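Local coordinates for thioesterase (Pseudomonas aeruginosa, PDB 2O5U), which belongs to the 4-hydroxybenzoyl-CoA thioesterase family of hotdog-fold proteins and probably hydrolyses fatty acyl-CoA thioesters, at residues L65-S70 with V118-E123. Numbering follows the deposited sequence.
Sequences LVVSSS and VHVFVE
L65 and V120 exchange two backbone hydrogen bonds as an antiparallel hydrogen-bonded pair, the shorter from L65 N to V120 O at 2.6 Å and almost straight (174° at the hydrogen). V120 N returns the bond to L65 O, which also receives the CA-H of H119. Further along, V67 N donates to V118 O at 2.9 Å, while V118 N donates to S68 O at 3.0 Å, where a regular ladder would have it bond to V67 O. V67 and S68 thus share one partner, V118, in a classic beta bulge; V67 absorbs the extra residue with a nearly helical psi of -17°.

At the bulge the V67 side chain meets those of V118 and V120. Its CG2 touches V118 CG1 at 3.6 Å, and its CG1 reaches V120 CG2 at 3.8 Å, V67 and V120 lying nearly perpendicular. S68 OG, turned between its backbone N and carbonyl carbon (chi1 54°), lies against V118 CG2. At the other end, L65 CG rests on V122 CG2 at 3.6 Å, and L65 CD1 leans on V122 CG1.

V66 and H119 occupy the face opposite L65, V118 and V120, where H119 packs on helix 34-53. V66 CG2 approaches H119 CD2 obliquely at 3.9 Å, while H119 ND1 is hydrogen-bonded to Y99 OH, so the buried imidazole has a polar anchor away from the valine. Beyond the bulge, S68 to S70 pair antiparallel with a strand of the second subunit, and S69 OG bonds to Y38 OH of that subunit.

In this hotdog fold, backbone bonds set the register of 62-73 against 113-123 and the bulge shifts it by one residue; V66 and H119 meet on the helix side, and the strand's other edge extends the sheet into the neighbouring subunit.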
loop_
_atom_site.group_PDB
_atom_site.type_symbol
_atom_site.label_atom_id
_atom_site.label_comp_id
_atom_site.label_asym_id
_atom_site.label_seq_id
_atom_site.Cartn_x
_atom_site.Cartn_y
_atom_site.Cartn_z
ATOM N N LEU A 65 -3.572 -13.727 14.912
ATOM C CA LEU A 65 -2.209 -13.336 14.527
ATOM C C LEU A 65 -1.867 -14.215 13.343
ATOM O O LEU A 65 -2.068 -15.431 13.389
ATOM C CB LEU A 65 -1.191 -13.605 15.630
ATOM C CG LEU A 65 -1.246 -13.043 17.043
ATOM C CD1 LEU A 65 -0.002 -13.544 17.793
ATOM C CD2 LEU A 65 -1.296 -11.521 16.998
ATOM N N VAL A 66 -1.354 -13.608 12.289
ATOM C CA VAL A 66 -0.903 -14.429 11.141
ATOM C C VAL A 66 0.485 -14.946 11.444
ATOM O O VAL A 66 1.421 -14.163 11.665
ATOM C CB VAL A 66 -0.795 -13.602 9.865
ATOM C CG1 VAL A 66 -0.258 -14.476 8.738
ATOM C CG2 VAL A 66 -2.221 -13.032 9.487
ATOM N N VAL A 67 0.652 -16.249 11.461
ATOM C CA VAL A 67 1.959 -16.787 11.905
ATOM C C VAL A 67 2.761 -17.391 10.754
ATOM O O VAL A 67 3.952 -17.672 10.880
ATOM C CB VAL A 67 1.793 -17.845 13.026
ATOM C CG1 VAL A 67 1.285 -17.215 14.370
ATOM C CG2 VAL A 67 0.841 -18.930 12.533
ATOM N N SER A 68 2.097 -17.682 9.641
ATOM C CA SER A 68 2.809 -18.097 8.432
ATOM C C SER A 68 1.884 -17.860 7.222
ATOM O O SER A 68 0.649 -17.853 7.371
ATOM C CB SER A 68 3.159 -19.570 8.566
ATOM O OG SER A 68 1.945 -20.288 8.854
ATOM N N SER A 69 2.452 -17.685 6.021
ATOM C CA SER A 69 1.642 -17.575 4.850
ATOM C C SER A 69 2.512 -17.984 3.682
ATOM O O SER A 69 3.753 -18.034 3.789
ATOM C CB SER A 69 1.128 -16.140 4.617
ATOM O OG SER A 69 2.211 -15.174 4.684
ATOM N N SER A 70 1.866 -18.285 2.589
ATOM C CA SER A 70 2.619 -18.524 1.332
ATOM C C SER A 70 1.724 -18.377 0.125
ATOM O O SER A 70 0.452 -18.437 0.242
ATOM C CB SER A 70 3.296 -19.914 1.364
ATOM O OG SER A 70 2.325 -20.937 1.564
ATOM N N VAL A 118 -1.998 -19.129 8.112
ATOM C CA VAL A 118 -2.422 -19.602 9.430
ATOM C C VAL A 118 -2.669 -18.415 10.371
ATOM O O VAL A 118 -1.787 -17.564 10.599
ATOM C CB VAL A 118 -1.420 -20.604 10.073
ATOM C CG1 VAL A 118 -1.871 -21.063 11.499
ATOM C CG2 VAL A 118 -1.158 -21.785 9.164
ATOM N N HIS A 119 -3.870 -18.393 10.926
ATOM C CA HIS A 119 -4.193 -17.621 12.112
ATOM C C HIS A 119 -3.959 -18.450 13.374
ATOM O O HIS A 119 -4.347 -19.652 13.437
ATOM C CB HIS A 119 -5.678 -17.184 12.117
ATOM C CG HIS A 119 -5.947 -15.852 11.478
ATOM N ND1 HIS A 119 -7.195 -15.503 10.996
ATOM C CD2 HIS A 119 -5.155 -14.760 11.305
ATOM C CE1 HIS A 119 -7.150 -14.267 10.522
ATOM N NE2 HIS A 119 -5.925 -13.796 10.697
ATOM N N VAL A 120 -3.373 -17.791 14.378
ATOM C CA VAL A 120 -3.494 -18.237 15.798
ATOM C C VAL A 120 -4.221 -17.112 16.528
ATOM O O VAL A 120 -3.918 -15.920 16.350
ATOM C CB VAL A 120 -2.118 -18.472 16.505
ATOM C CG1 VAL A 120 -2.339 -18.900 17.985
ATOM C CG2 VAL A 120 -1.301 -19.561 15.785
ATOM N N PHE A 121 -5.173 -17.497 17.360
ATOM C CA PHE A 121 -6.005 -16.583 18.063
ATOM C C PHE A 121 -5.436 -16.340 19.478
ATOM O O PHE A 121 -5.084 -17.279 20.209
ATOM C CB PHE A 121 -7.489 -17.019 18.015
ATOM C CG PHE A 121 -8.121 -16.727 16.688
ATOM C CD1 PHE A 121 -8.046 -17.664 15.637
ATOM C CD2 PHE A 121 -8.640 -15.454 16.420
ATOM C CE1 PHE A 121 -8.590 -17.376 14.351
ATOM C CE2 PHE A 121 -9.178 -15.150 15.137
ATOM C CZ PHE A 121 -9.145 -16.115 14.097
ATOM N N VAL A 122 -5.330 -15.069 19.819
ATOM C CA VAL A 122 -4.708 -14.716 21.060
ATOM C C VAL A 122 -5.499 -13.660 21.797
ATOM O O VAL A 122 -6.253 -12.869 21.178
ATOM C CB VAL A 122 -3.224 -14.170 20.871
ATOM C CG1 VAL A 122 -2.276 -15.228 20.318
ATOM C CG2 VAL A 122 -3.181 -12.875 20.111
ATOM N N GLU A 123 -5.284 -13.616 23.128
ATOM C CA GLU A 123 -5.827 -12.523 23.921
ATOM C C GLU A 123 -5.234 -11.160 23.458
ATOM O O GLU A 123 -4.002 -11.004 23.327
ATOM C CB GLU A 123 -5.626 -12.793 25.428
ATOM C CG GLU A 123 -6.436 -11.865 26.342
ATOM C CD GLU A 123 -5.679 -10.581 26.694
ATOM O OE1 GLU A 123 -4.628 -10.696 27.360
ATOM O OE2 GLU A 123 -6.132 -9.463 26.326
#